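Local coordinates for FAD:protein FMN transferase (Vibrio cholerae, PDB 6NXI) that probably transfers the FMN moiety of FAD to a threonine hydroxyl of target flavoproteins, releasing AMP, with magnesium as cofactor, at residues A[93-98]-A[153-158]; A[81-86]-A[265-270]; A[47-52]-A[56-61]. All blocks are in the same frame, centred on the assembly; numbering follows the deposited sequence.

Contact 1: residues A[93-98]-A[153-158]. With MG (magnesium ion), chain C; FAD (flavin-adenine dinucleotide), chain B.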
loop_
_atom_site.group_PDB
_atom_site.type_symbol
_atom_site.label_atom_id
_atom_site.label_comp_id
_atom_site.label_asym_id
_atom_site.label_seq_id
_atom_site.Cartn_x
_atom_site.Cartn_y
_atom_site.Cartn_z
ATOM N N GLY A 93 -8.347 -11.796 7.639
ATOM C CA GLY A 93 -7.711 -12.609 6.573
ATOM C C GLY A 93 -7.698 -11.950 5.197
ATOM O O GLY A 93 -7.125 -12.549 4.251
ATOM N N ALA A 94 -8.352 -10.807 5.058
ATOM C CA ALA A 94 -8.508 -10.117 3.754
ATOM C C ALA A 94 -7.137 -9.679 3.202
ATOM O O ALA A 94 -6.886 -9.845 2.015
ATOM C CB ALA A 94 -9.449 -8.947 3.907
ATOM N N LEU A 95 -6.315 -9.023 4.017
ATOM C CA LEU A 95 -4.955 -8.662 3.597
ATOM C C LEU A 95 -4.058 -9.851 3.848
ATOM O O LEU A 95 -3.869 -10.232 5.021
ATOM C CB LEU A 95 -4.432 -7.450 4.356
ATOM C CG LEU A 95 -3.193 -6.852 3.704
ATOM C CD1 LEU A 95 -3.587 -6.028 2.482
ATOM C CD2 LEU A 95 -2.372 -5.999 4.676
ATOM N N ASP A 96 -3.569 -10.473 2.790
ATOM C CA ASP A 96 -2.768 -11.714 2.935
ATOM C C ASP A 96 -1.607 -11.625 1.962
ATOM O O ASP A 96 -1.773 -11.922 0.830
ATOM C CB ASP A 96 -3.628 -12.969 2.760
ATOM C CG ASP A 96 -2.859 -14.244 3.129
ATOM O OD1 ASP A 96 -1.606 -14.204 3.118
ATOM O OD2 ASP A 96 -3.537 -15.267 3.437
ATOM N N VAL A 97 -0.436 -11.234 2.436
ATOM C CA VAL A 97 0.763 -11.071 1.573
ATOM C C VAL A 97 1.238 -12.424 1.016
ATOM O O VAL A 97 2.111 -12.398 0.142
ATOM C CB VAL A 97 1.865 -10.314 2.321
ATOM C CG1 VAL A 97 1.415 -8.886 2.570
ATOM C CG2 VAL A 97 2.296 -11.037 3.600
ATOM N N THR A 98 0.678 -13.571 1.430
ATOM C CA THR A 98 1.074 -14.869 0.803
ATOM C C THR A 98 0.224 -15.127 -0.446
ATOM O O THR A 98 0.362 -16.202 -1.024
ATOM C CB THR A 98 0.962 -16.061 1.751
ATOM O OG1 THR A 98 -0.419 -16.336 1.976
ATOM C CG2 THR A 98 1.688 -15.770 3.040
ATOM N N LEU A 153 4.960 -8.099 -1.035
ATOM C CA LEU A 153 4.731 -6.950 -0.152
ATOM C C LEU A 153 4.334 -5.714 -0.967
ATOM O O LEU A 153 4.424 -4.624 -0.425
ATOM C CB LEU A 153 5.974 -6.691 0.708
ATOM C CG LEU A 153 6.376 -7.891 1.565
ATOM C CD1 LEU A 153 7.680 -7.614 2.307
ATOM C CD2 LEU A 153 5.264 -8.244 2.528
ATOM N N SER A 154 3.787 -5.905 -2.155
ATOM C CA SER A 154 3.389 -4.764 -3.037
ATOM C C SER A 154 2.388 -3.848 -2.349
ATOM O O SER A 154 2.295 -2.647 -2.717
ATOM C CB SER A 154 2.818 -5.325 -4.334
ATOM O OG SER A 154 3.865 -5.891 -5.092
ATOM N N THR A 155 1.613 -4.394 -1.412
ATOM C CA THR A 155 0.449 -3.710 -0.824
ATOM C C THR A 155 0.914 -2.837 0.312
ATOM O O THR A 155 0.056 -2.158 0.865
ATOM C CB THR A 155 -0.606 -4.701 -0.360
ATOM O OG1 THR A 155 -1.852 -4.022 -0.248
ATOM C CG2 THR A 155 -0.298 -5.373 0.942
ATOM N N ILE A 156 2.171 -2.953 0.737
ATOM C CA ILE A 156 2.538 -2.363 2.056
ATOM C C ILE A 156 3.913 -1.741 1.980
ATOM O O ILE A 156 4.204 -0.775 2.771
ATOM C CB ILE A 156 2.388 -3.420 3.155
ATOM C CG1 ILE A 156 2.579 -2.843 4.563
ATOM C CG2 ILE A 156 3.266 -4.641 2.855
ATOM C CD1 ILE A 156 2.199 -3.850 5.683
ATOM N N ALA A 157 4.839 -2.329 1.226
ATOM C CA ALA A 157 6.221 -1.797 1.244
ATOM C C ALA A 157 6.290 -0.419 0.559
ATOM O O ALA A 157 7.287 0.314 0.849
ATOM C CB ALA A 157 7.163 -2.782 0.640
ATOM N N LYS A 158 5.321 0.007 -0.250
ATOM C CA LYS A 158 5.302 1.394 -0.775
ATOM C C LYS A 158 5.115 2.379 0.400
ATOM O O LYS A 158 5.857 3.352 0.487
ATOM C CB LYS A 158 4.212 1.543 -1.828
ATOM C CG LYS A 158 4.467 2.535 -2.935
ATOM C CD LYS A 158 3.625 2.184 -4.174
ATOM C CE LYS A 158 2.166 2.449 -3.917
ATOM N NZ LYS A 158 1.399 2.620 -5.164
HETATM MG MG MG C . -2.015 -1.404 0.083
HETATM P PA FAD B . -2.440 -1.803 -3.345
HETATM O O1A FAD B . -3.894 -1.641 -3.608
HETATM O O2A FAD B . -1.801 -1.035 -2.257
HETATM O O5B FAD B . -2.094 -3.348 -3.130
HETATM C C5B FAD B . -2.333 -4.191 -4.289
HETATM C C4B FAD B . -1.156 -5.097 -4.556
HETATM O O4B FAD B . -0.891 -5.988 -3.444
HETATM C C3B FAD B . -1.397 -5.997 -5.767
HETATM O O3B FAD B . -0.885 -5.372 -6.944
HETATM C C2B FAD B . -0.671 -7.293 -5.387
HETATM O O2B FAD B . 0.709 -7.203 -5.663
HETATM C C1B FAD B . -0.894 -7.345 -3.881
HETATM N N9A FAD B . -2.130 -7.948 -3.431
HETATM C C8A FAD B . -3.294 -8.220 -4.164
HETATM N N7A FAD B . -4.264 -8.647 -3.393
HETATM C C5A FAD B . -3.741 -8.719 -2.117
HETATM C C6A FAD B . -4.294 -9.134 -0.896
HETATM N N6A FAD B . -5.575 -9.511 -0.733
HETATM N N1A FAD B . -3.502 -9.025 0.189
HETATM C C2A FAD B . -2.225 -8.627 0.026
HETATM N N3A FAD B . -1.595 -8.206 -1.079
HETATM C C4A FAD B . -2.426 -8.289 -2.132
HETATM N N1 FAD B . 6.206 -2.983 -10.225
HETATM C C2 FAD B . 6.931 -3.201 -11.377
HETATM O O2 FAD B . 6.350 -3.251 -12.484
HETATM N N3 FAD B . 8.282 -3.333 -11.359
HETATM C C4 FAD B . 9.007 -3.285 -10.197
HETATM O O4 FAD B . 10.220 -3.440 -10.210
HETATM C C4X FAD B . 8.288 -3.084 -8.972
HETATM N N5 FAD B . 8.955 -3.047 -7.837
HETATM C C5X FAD B . 8.243 -2.863 -6.674
HETATM C C6 FAD B . 8.934 -2.844 -5.445
HETATM C C7 FAD B . 8.301 -2.662 -4.234
HETATM C C7M FAD B . 9.107 -2.648 -2.954
HETATM C C8 FAD B . 6.899 -2.469 -4.232
HETATM C C8M FAD B . 6.137 -2.277 -2.947
HETATM C C9 FAD B . 6.200 -2.489 -5.443
HETATM C C9A FAD B . 6.844 -2.674 -6.675
HETATM N N10 FAD B . 6.172 -2.726 -7.902
HETATM C C10 FAD B . 6.861 -2.930 -9.084
HETATM C "C1'" FAD B . 4.716 -2.469 -7.957
HETATM C "C2'" FAD B . 3.866 -3.609 -7.527
HETATM O "O2'" FAD B . 4.032 -4.717 -8.408
HETATM C "C3'" FAD B . 2.391 -3.174 -7.549
HETATM O "O3'" FAD B . 1.949 -2.836 -8.845
HETATM C "C4'" FAD B . 2.088 -1.946 -6.711
HETATM O "O4'" FAD B . 2.834 -2.010 -5.506
HETATM C "C5'" FAD B . 0.599 -1.779 -6.477
HETATM O "O5'" FAD B . 0.418 -0.718 -5.506
HETATM P P FAD B . -1.030 -0.123 -5.275
HETATM O O1P FAD B . -1.715 0.135 -6.539
HETATM O O2P FAD B . -0.767 0.937 -4.229
HETATM O O3P FAD B . -1.700 -1.433 -4.675
#
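L95 and T155 meet tip to tip through methyl groups, CD1 of L95 lying 3.7 Å from CG2 of T155, yet no hydrogen bond joins residues 93-98 to 153-158; what couples the two segments in polar terms is the FAD bound by both. T155 is divided between these roles. Its CG2 sits between the backbone N and the carbonyl carbon (OG1 chi1 -160°), aimed at L95, while OG1 hydrogen-bonds FAD O5B at 3.0 Å. T155 binds a magnesium ion through its carbonyl O at 2.3 Å and, more loosely, OG1 at 2.6 Å; this ion also holds FAD O2A, an oxygen of the adenylate phosphate. D269 and T273 supply further ligands to it.

The second apolar touch sets V97 CG1 3.9 Å from L153 CD2, the two side chains meeting at a slant. The adenine's hydrogen bonds with 93-98 are made by backbone atoms: A94 O accepts from FAD N6A, and D96 N donates to FAD N1A at 3.0 Å. L95 CD1 packs against the same N1A at 3.8 Å. D96 closes an Asx turn, its OD1 accepting both T98 N and T98 OG1 from one face of the carboxylate, which probably helps to hold the loop there.

In 153-158 the chain enters helix 157-171 with I156 as N-cap residue, and L153 O takes both I156 N and A157 N. Along the dinucleotide, S154 O accepts from FAD O4', and K158 NZ, in one of its two conformers, reaches FAD O2P on the phosphate of the FMN half.

Contact 2: residues A[81-86]-A[265-270]. With MG (magnesium ion), chain C; MG (magnesium ion), chain D; EDO (1,2-ethanediol), chain E.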
loop_
_atom_site.group_PDB
_atom_site.type_symbol
_atom_site.label_atom_id
_atom_site.label_comp_id
_atom_site.label_asym_id
_atom_site.label_seq_id
_atom_site.Cartn_x
_atom_site.Cartn_y
_atom_site.Cartn_z
ATOM N N VAL A 81 6.892 -7.251 7.431
ATOM C CA VAL A 81 6.164 -8.547 7.470
ATOM C C VAL A 81 5.337 -8.650 8.759
ATOM O O VAL A 81 4.197 -9.112 8.715
ATOM C CB VAL A 81 7.103 -9.759 7.273
ATOM C CG1 VAL A 81 6.334 -11.055 7.441
ATOM C CG2 VAL A 81 7.730 -9.707 5.887
ATOM N N LYS A 82 5.864 -8.179 9.886
ATOM C CA LYS A 82 5.103 -8.201 11.150
ATOM C C LYS A 82 3.809 -7.389 11.013
ATOM O O LYS A 82 2.761 -7.853 11.506
ATOM C CB LYS A 82 5.964 -7.656 12.278
ATOM C CG LYS A 82 5.354 -7.833 13.656
ATOM C CD LYS A 82 6.334 -7.485 14.766
ATOM C CE LYS A 82 7.708 -8.107 14.593
ATOM N NZ LYS A 82 7.768 -9.548 14.974
ATOM N N GLU A 83 3.911 -6.242 10.369
ATOM C CA GLU A 83 2.751 -5.341 10.167
ATOM C C GLU A 83 1.792 -6.063 9.220
ATOM O O GLU A 83 0.615 -6.071 9.481
ATOM C CB GLU A 83 3.192 -3.982 9.658
ATOM C CG GLU A 83 2.023 -3.028 9.533
ATOM C CD GLU A 83 1.351 -2.578 10.830
ATOM O OE1 GLU A 83 1.701 -3.095 11.955
ATOM O OE2 GLU A 83 0.412 -1.736 10.694
ATOM N N ALA A 84 2.288 -6.725 8.206
ATOM C CA ALA A 84 1.413 -7.464 7.275
ATOM C C ALA A 84 0.600 -8.546 8.014
ATOM O O ALA A 84 -0.618 -8.797 7.679
ATOM C CB ALA A 84 2.203 -8.084 6.146
ATOM N N ILE A 85 1.271 -9.260 8.908
ATOM C CA ILE A 85 0.606 -10.308 9.720
ATOM C C ILE A 85 -0.412 -9.667 10.661
ATOM O O ILE A 85 -1.536 -10.189 10.738
ATOM C CB ILE A 85 1.636 -11.197 10.424
ATOM C CG1 ILE A 85 2.416 -11.987 9.378
ATOM C CG2 ILE A 85 0.933 -12.112 11.414
ATOM C CD1 ILE A 85 3.563 -12.724 9.947
ATOM N N ARG A 86 -0.047 -8.561 11.320
ATOM C CA ARG A 86 -0.978 -7.887 12.242
ATOM C C ARG A 86 -2.225 -7.458 11.474
ATOM O O ARG A 86 -3.355 -7.632 11.996
ATOM C CB ARG A 86 -0.330 -6.668 12.888
ATOM C CG ARG A 86 -1.194 -6.062 13.975
ATOM C CD ARG A 86 -0.597 -4.788 14.502
ATOM N NE ARG A 86 -0.636 -3.623 13.623
ATOM C CZ ARG A 86 -1.626 -2.753 13.592
ATOM N NH1 ARG A 86 -2.669 -2.925 14.377
ATOM N NH2 ARG A 86 -1.596 -1.718 12.776
ATOM N N CYS A 265 2.300 5.534 6.951
ATOM C CA CYS A 265 1.919 5.244 5.559
ATOM C C CYS A 265 1.924 3.733 5.335
ATOM O O CYS A 265 1.019 3.219 4.683
ATOM C CB CYS A 265 2.783 5.993 4.566
ATOM S SG CYS A 265 2.000 6.046 2.934
ATOM N N MET A 266 2.871 3.032 5.875
ATOM C CA MET A 266 2.872 1.539 5.803
ATOM C C MET A 266 1.507 1.003 6.268
ATOM O O MET A 266 0.838 0.164 5.558
ATOM C CB MET A 266 3.977 0.969 6.677
ATOM C CG MET A 266 3.900 -0.514 6.748
ATOM S SD MET A 266 5.140 -1.330 7.758
ATOM C CE MET A 266 4.859 -0.595 9.355
ATOM N N THR A 267 1.046 1.451 7.416
ATOM C CA THR A 267 -0.210 0.982 8.024
ATOM C C THR A 267 -1.390 1.417 7.166
ATOM O O THR A 267 -2.286 0.569 6.887
ATOM C CB THR A 267 -0.309 1.446 9.467
ATOM O OG1 THR A 267 0.812 0.862 10.143
ATOM C CG2 THR A 267 -1.619 0.984 10.062
ATOM N N ALA A 268 -1.414 2.667 6.716
ATOM C CA ALA A 268 -2.526 3.156 5.879
ATOM C C ALA A 268 -2.595 2.335 4.592
ATOM O O ALA A 268 -3.713 1.972 4.181
ATOM C CB ALA A 268 -2.419 4.593 5.537
ATOM N N ASP A 269 -1.439 1.994 4.026
ATOM C CA ASP A 269 -1.340 1.244 2.740
ATOM C C ASP A 269 -1.963 -0.132 2.894
ATOM O O ASP A 269 -2.817 -0.517 2.043
ATOM C CB ASP A 269 0.125 1.214 2.303
ATOM C CG ASP A 269 0.381 0.865 0.850
ATOM O OD1 ASP A 269 -0.614 0.760 0.085
ATOM O OD2 ASP A 269 1.569 0.627 0.513
ATOM N N GLY A 270 -1.537 -0.900 3.889
ATOM C CA GLY A 270 -2.097 -2.234 4.176
ATOM C C GLY A 270 -3.585 -2.156 4.435
ATOM O O GLY A 270 -4.344 -3.001 3.904
HETATM MG MG MG C . -2.015 -1.404 0.083
HETATM MG MG MG D . -0.716 0.820 -2.070
HETATM C C1 EDO E . -5.717 -0.043 14.126
HETATM O O1 EDO E . -5.140 -1.081 14.898
HETATM C C2 EDO E . -5.110 0.161 12.808
HETATM O O2 EDO E . -3.712 0.081 12.850
HETATM O O HOH W 1 1.409 -0.206 -1.920
HETATM O O HOH W 2 -3.050 1.509 -1.198
#
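M266 leads the approach to E83: its SD and CE lie over the aliphatic part of the glutamate, with CE 3.7 Å from E83 CG. The methionine chain runs extended and then bends at its last torsion (chi3 59°), which brings the methyl group alongside CB and CG while the carboxylate stays clear for polar partners.

T267 follows with the one hydrogen bond between 81-86 and 265-270, OG1 donating to E83 OE2 at 2.7 Å. The donor stands well above the carboxylate plane, 52° out of it. R86, one turn after E83 in its own helix, reaches the same OE2 from the opposite face on the syn side, NH2 to OE2 being 2.9 Å, while its NE bonds E83 OE1 at 2.9 Å. This side-on, two-nitrogen salt bridge fixes the rotation of the carboxylate and would be expected to favour its charged form. T267 CG2 approaches the edge of the R86 guanidinium, 3.8 Å from NH2, and a 1,2-ethanediol, probably from the crystallisation liquor, hydrogen-bonds to NH1 and NH2.

D269 belongs to a two-magnesium site. Its OD1 bridges both ions, 2.2 Å from one and 2.6 Å from the other, and its carbonyl O binds the latter, which T155 and T273 also ligate; E184 joins the former. OD2 accepts from G159 N and from a water that is itself a metal ligand.

The axes of segments 81-86 and 265-270 come within 10.3 Å, with a signed crossing angle of -40°, an interval spanned by side chains. I156 touches both E83 and M266, and W160 of helix 157-171 meets M266. D262 of strand 255-262 lies against T267, and V81 packs on strand 135-138.

Contact 3: residues A[47-52]-A[56-61]. With FAD (flavin-adenine dinucleotide), chain B.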
loop_
_atom_site.group_PDB
_atom_site.type_symbol
_atom_site.label_atom_id
_atom_site.label_comp_id
_atom_site.label_asym_id
_atom_site.label_seq_id
_atom_site.Cartn_x
_atom_site.Cartn_y
_atom_site.Cartn_z
ATOM N N ASN A 47 13.792 -1.441 -2.126
ATOM C CA ASN A 47 13.636 -2.324 -3.316
ATOM C C ASN A 47 14.530 -3.567 -3.175
ATOM O O ASN A 47 14.077 -4.693 -3.426
ATOM C CB ASN A 47 13.923 -1.574 -4.605
ATOM C CG ASN A 47 12.780 -0.690 -5.061
ATOM O OD1 ASN A 47 11.864 -1.200 -5.721
ATOM N ND2 ASN A 47 12.801 0.574 -4.666
ATOM N N ASP A 48 15.757 -3.387 -2.720
ATOM C CA ASP A 48 16.686 -4.530 -2.514
ATOM C C ASP A 48 16.249 -5.433 -1.362
ATOM O O ASP A 48 16.734 -6.587 -1.305
ATOM C CB ASP A 48 18.103 -3.987 -2.368
ATOM C CG ASP A 48 18.697 -3.498 -3.685
ATOM O OD1 ASP A 48 18.230 -3.940 -4.750
ATOM O OD2 ASP A 48 19.622 -2.706 -3.625
ATOM N N GLN A 49 15.454 -4.936 -0.422
ATOM C CA GLN A 49 14.902 -5.758 0.669
ATOM C C GLN A 49 13.617 -6.444 0.189
ATOM O O GLN A 49 13.374 -7.584 0.561
ATOM C CB GLN A 49 14.701 -4.878 1.881
ATOM C CG GLN A 49 16.023 -4.467 2.512
ATOM C CD GLN A 49 15.843 -3.438 3.588
ATOM O OE1 GLN A 49 14.899 -2.640 3.569
ATOM N NE2 GLN A 49 16.910 -3.311 4.398
ATOM N N MET A 50 12.750 -5.716 -0.514
ATOM C CA MET A 50 11.328 -6.110 -0.559
ATOM C C MET A 50 10.717 -6.144 -1.966
ATOM O O MET A 50 9.487 -6.420 -2.022
ATOM C CB MET A 50 10.522 -5.202 0.374
ATOM C CG MET A 50 10.898 -5.536 1.867
ATOM S SD MET A 50 10.043 -4.488 3.054
ATOM C CE MET A 50 11.327 -3.422 3.719
ATOM N N SER A 51 11.477 -5.897 -3.034
ATOM C CA SER A 51 10.953 -6.005 -4.425
ATOM C C SER A 51 10.768 -7.471 -4.838
ATOM O O SER A 51 11.755 -8.197 -4.887
ATOM C CB SER A 51 11.789 -5.317 -5.441
ATOM O OG SER A 51 11.182 -5.450 -6.767
ATOM N N THR A 52 9.559 -7.873 -5.216
ATOM C CA THR A 52 9.371 -9.211 -5.840
ATOM C C THR A 52 10.016 -9.299 -7.220
ATOM O O THR A 52 10.166 -10.456 -7.697
ATOM C CB THR A 52 7.890 -9.569 -5.948
ATOM O OG1 THR A 52 7.286 -8.458 -6.627
ATOM C CG2 THR A 52 7.322 -9.884 -4.587
ATOM N N ASP A 56 17.302 -11.022 -6.666
ATOM C CA ASP A 56 18.262 -11.163 -5.538
ATOM C C ASP A 56 17.842 -10.285 -4.347
ATOM O O ASP A 56 18.684 -10.058 -3.433
ATOM C CB ASP A 56 19.678 -10.901 -6.067
ATOM C CG ASP A 56 20.057 -11.860 -7.196
ATOM O OD1 ASP A 56 19.807 -13.080 -7.055
ATOM O OD2 ASP A 56 20.560 -11.380 -8.235
ATOM N N SER A 57 16.604 -9.776 -4.326
ATOM C CA SER A 57 16.135 -9.031 -3.131
ATOM C C SER A 57 16.018 -10.017 -1.964
ATOM O O SER A 57 15.938 -11.226 -2.211
ATOM C CB SER A 57 14.833 -8.292 -3.382
ATOM O OG SER A 57 13.783 -9.251 -3.519
ATOM N N GLU A 58 16.062 -9.536 -0.728
ATOM C CA GLU A 58 15.879 -10.408 0.465
ATOM C C GLU A 58 14.559 -11.153 0.336
ATOM O O GLU A 58 14.504 -12.346 0.611
ATOM C CB GLU A 58 15.710 -9.639 1.765
ATOM C CG GLU A 58 16.943 -9.072 2.365
ATOM C CD GLU A 58 16.694 -8.923 3.858
ATOM O OE1 GLU A 58 15.597 -8.419 4.245
ATOM O OE2 GLU A 58 17.553 -9.337 4.613
ATOM N N LEU A 59 13.522 -10.457 -0.104
ATOM C CA LEU A 59 12.206 -11.115 -0.181
ATOM C C LEU A 59 12.221 -12.160 -1.289
ATOM O O LEU A 59 11.617 -13.222 -1.080
ATOM C CB LEU A 59 11.136 -10.068 -0.463
ATOM C CG LEU A 59 9.737 -10.631 -0.653
ATOM C CD1 LEU A 59 9.217 -11.207 0.623
ATOM C CD2 LEU A 59 8.810 -9.513 -1.159
ATOM N N SER A 60 12.865 -11.895 -2.422
ATOM C CA SER A 60 12.854 -12.906 -3.522
ATOM C C SER A 60 13.696 -14.095 -3.075
ATOM O O SER A 60 13.299 -15.230 -3.322
ATOM C CB SER A 60 13.325 -12.343 -4.797
ATOM O OG SER A 60 12.356 -11.396 -5.268
ATOM N N ARG A 61 14.799 -13.829 -2.387
ATOM C CA ARG A 61 15.610 -14.967 -1.875
ATOM C C ARG A 61 14.771 -15.786 -0.887
ATOM O O ARG A 61 14.944 -17.046 -0.882
ATOM C CB ARG A 61 16.936 -14.443 -1.328
ATOM C CG ARG A 61 17.795 -13.891 -2.455
ATOM C CD ARG A 61 19.163 -13.515 -1.976
ATOM N NE ARG A 61 19.229 -12.122 -1.600
ATOM C CZ ARG A 61 19.355 -11.643 -0.349
ATOM N NH1 ARG A 61 19.398 -12.443 0.713
ATOM N NH2 ARG A 61 19.400 -10.342 -0.187
HETATM P PA FAD B . -2.440 -1.803 -3.345
HETATM O O1A FAD B . -3.894 -1.641 -3.608
HETATM O O2A FAD B . -1.801 -1.035 -2.257
HETATM O O5B FAD B . -2.094 -3.348 -3.130
HETATM C C5B FAD B . -2.333 -4.191 -4.289
HETATM C C4B FAD B . -1.156 -5.097 -4.556
HETATM O O4B FAD B . -0.891 -5.988 -3.444
HETATM C C3B FAD B . -1.397 -5.997 -5.767
HETATM O O3B FAD B . -0.885 -5.372 -6.944
HETATM C C2B FAD B . -0.671 -7.293 -5.387
HETATM O O2B FAD B . 0.709 -7.203 -5.663
HETATM C C1B FAD B . -0.894 -7.345 -3.881
HETATM N N9A FAD B . -2.130 -7.948 -3.431
HETATM C C8A FAD B . -3.294 -8.220 -4.164
HETATM N N7A FAD B . -4.264 -8.647 -3.393
HETATM C C5A FAD B . -3.741 -8.719 -2.117
HETATM C C6A FAD B . -4.294 -9.134 -0.896
HETATM N N6A FAD B . -5.575 -9.511 -0.733
HETATM N N1A FAD B . -3.502 -9.025 0.189
HETATM C C2A FAD B . -2.225 -8.627 0.026
HETATM N N3A FAD B . -1.595 -8.206 -1.079
HETATM C C4A FAD B . -2.426 -8.289 -2.132
HETATM N N1 FAD B . 6.206 -2.983 -10.225
HETATM C C2 FAD B . 6.931 -3.201 -11.377
HETATM O O2 FAD B . 6.350 -3.251 -12.484
HETATM N N3 FAD B . 8.282 -3.333 -11.359
HETATM C C4 FAD B . 9.007 -3.285 -10.197
HETATM O O4 FAD B . 10.220 -3.440 -10.210
HETATM C C4X FAD B . 8.288 -3.084 -8.972
HETATM N N5 FAD B . 8.955 -3.047 -7.837
HETATM C C5X FAD B . 8.243 -2.863 -6.674
HETATM C C6 FAD B . 8.934 -2.844 -5.445
HETATM C C7 FAD B . 8.301 -2.662 -4.234
HETATM C C7M FAD B . 9.107 -2.648 -2.954
HETATM C C8 FAD B . 6.899 -2.469 -4.232
HETATM C C8M FAD B . 6.137 -2.277 -2.947
HETATM C C9 FAD B . 6.200 -2.489 -5.443
HETATM C C9A FAD B . 6.844 -2.674 -6.675
HETATM N N10 FAD B . 6.172 -2.726 -7.902
HETATM C C10 FAD B . 6.861 -2.930 -9.084
HETATM C "C1'" FAD B . 4.716 -2.469 -7.957
HETATM C "C2'" FAD B . 3.866 -3.609 -7.527
HETATM O "O2'" FAD B . 4.032 -4.717 -8.408
HETATM C "C3'" FAD B . 2.391 -3.174 -7.549
HETATM O "O3'" FAD B . 1.949 -2.836 -8.845
HETATM C "C4'" FAD B . 2.088 -1.946 -6.711
HETATM O "O4'" FAD B . 2.834 -2.010 -5.506
HETATM C "C5'" FAD B . 0.599 -1.779 -6.477
HETATM O "O5'" FAD B . 0.418 -0.718 -5.506
HETATM P P FAD B . -1.030 -0.123 -5.275
HETATM O O1P FAD B . -1.715 0.135 -6.539
HETATM O O2P FAD B . -0.767 0.937 -4.229
HETATM O O3P FAD B . -1.700 -1.433 -4.675
#
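D48 O and Q49 O, at the C-terminal end of helix 32-50, accept the first two amides of helix 58-64. E58 N donates to D48 O at 3.1 Å and L59 N to Q49 O at 3.0 Å, the second more bent (136° at the hydrogen). D48 O also receives a CA-H...O contact from S57. S51 O is satisfied by S57 OG at 2.7 Å.

That hydroxyl is also hydrogen-bonded to R54 O. With chi1 70° it lies between its own backbone N and carbonyl carbon, where it accepts S60 N at 3.0 Å, so S57 is an N-cap that ties the start of the new helix to the chain just after the old one. S60 OG is hydrogen-bonded to R54 O, and R54 also forms a salt bridge with D48. R61 NE donates to D56 O, and in the conformer given E58 OE1 is bonded by T77 and S74. The apolar touch between side chains is T52 CG2 to L59 CD2, 3.8 Å, the two lying side by side.

The flavin lies on another flank of 47-52: N47 OD1 is 3.4 Å from FAD C6, its ND2 being bonded to L43 O, and S51 OG, hydrogen-bonded to Y53 N, approaches FAD N5. Next to this helix-to-helix connection, M50 packs on helix 75-90 through T77 and V80 and on helix 157-171 through A157 and W160.

In the fold
Contact 1 runs along FAD from adenine to ribityl and flavin methyl, while contact 3 borders the flavin ring; their centres are about 15 Å apart, and they meet where L153 packs on M50 and L59. Contact 2 lies close to contact 1, their centres about 7 Å apart, and both supply ligands to one magnesium ion; along the chain, contact 1 is nested within the loop that contact 2 closes. Chemistry follows place: buried contact 1 is purely apolar between its segments, contact 2 runs from methionine packing to a charged network at a more exposed edge, and contact 3, also buried but about 17 Å from the chain centre, relies chiefly on backbone hydrogen bonding between sequence neighbours.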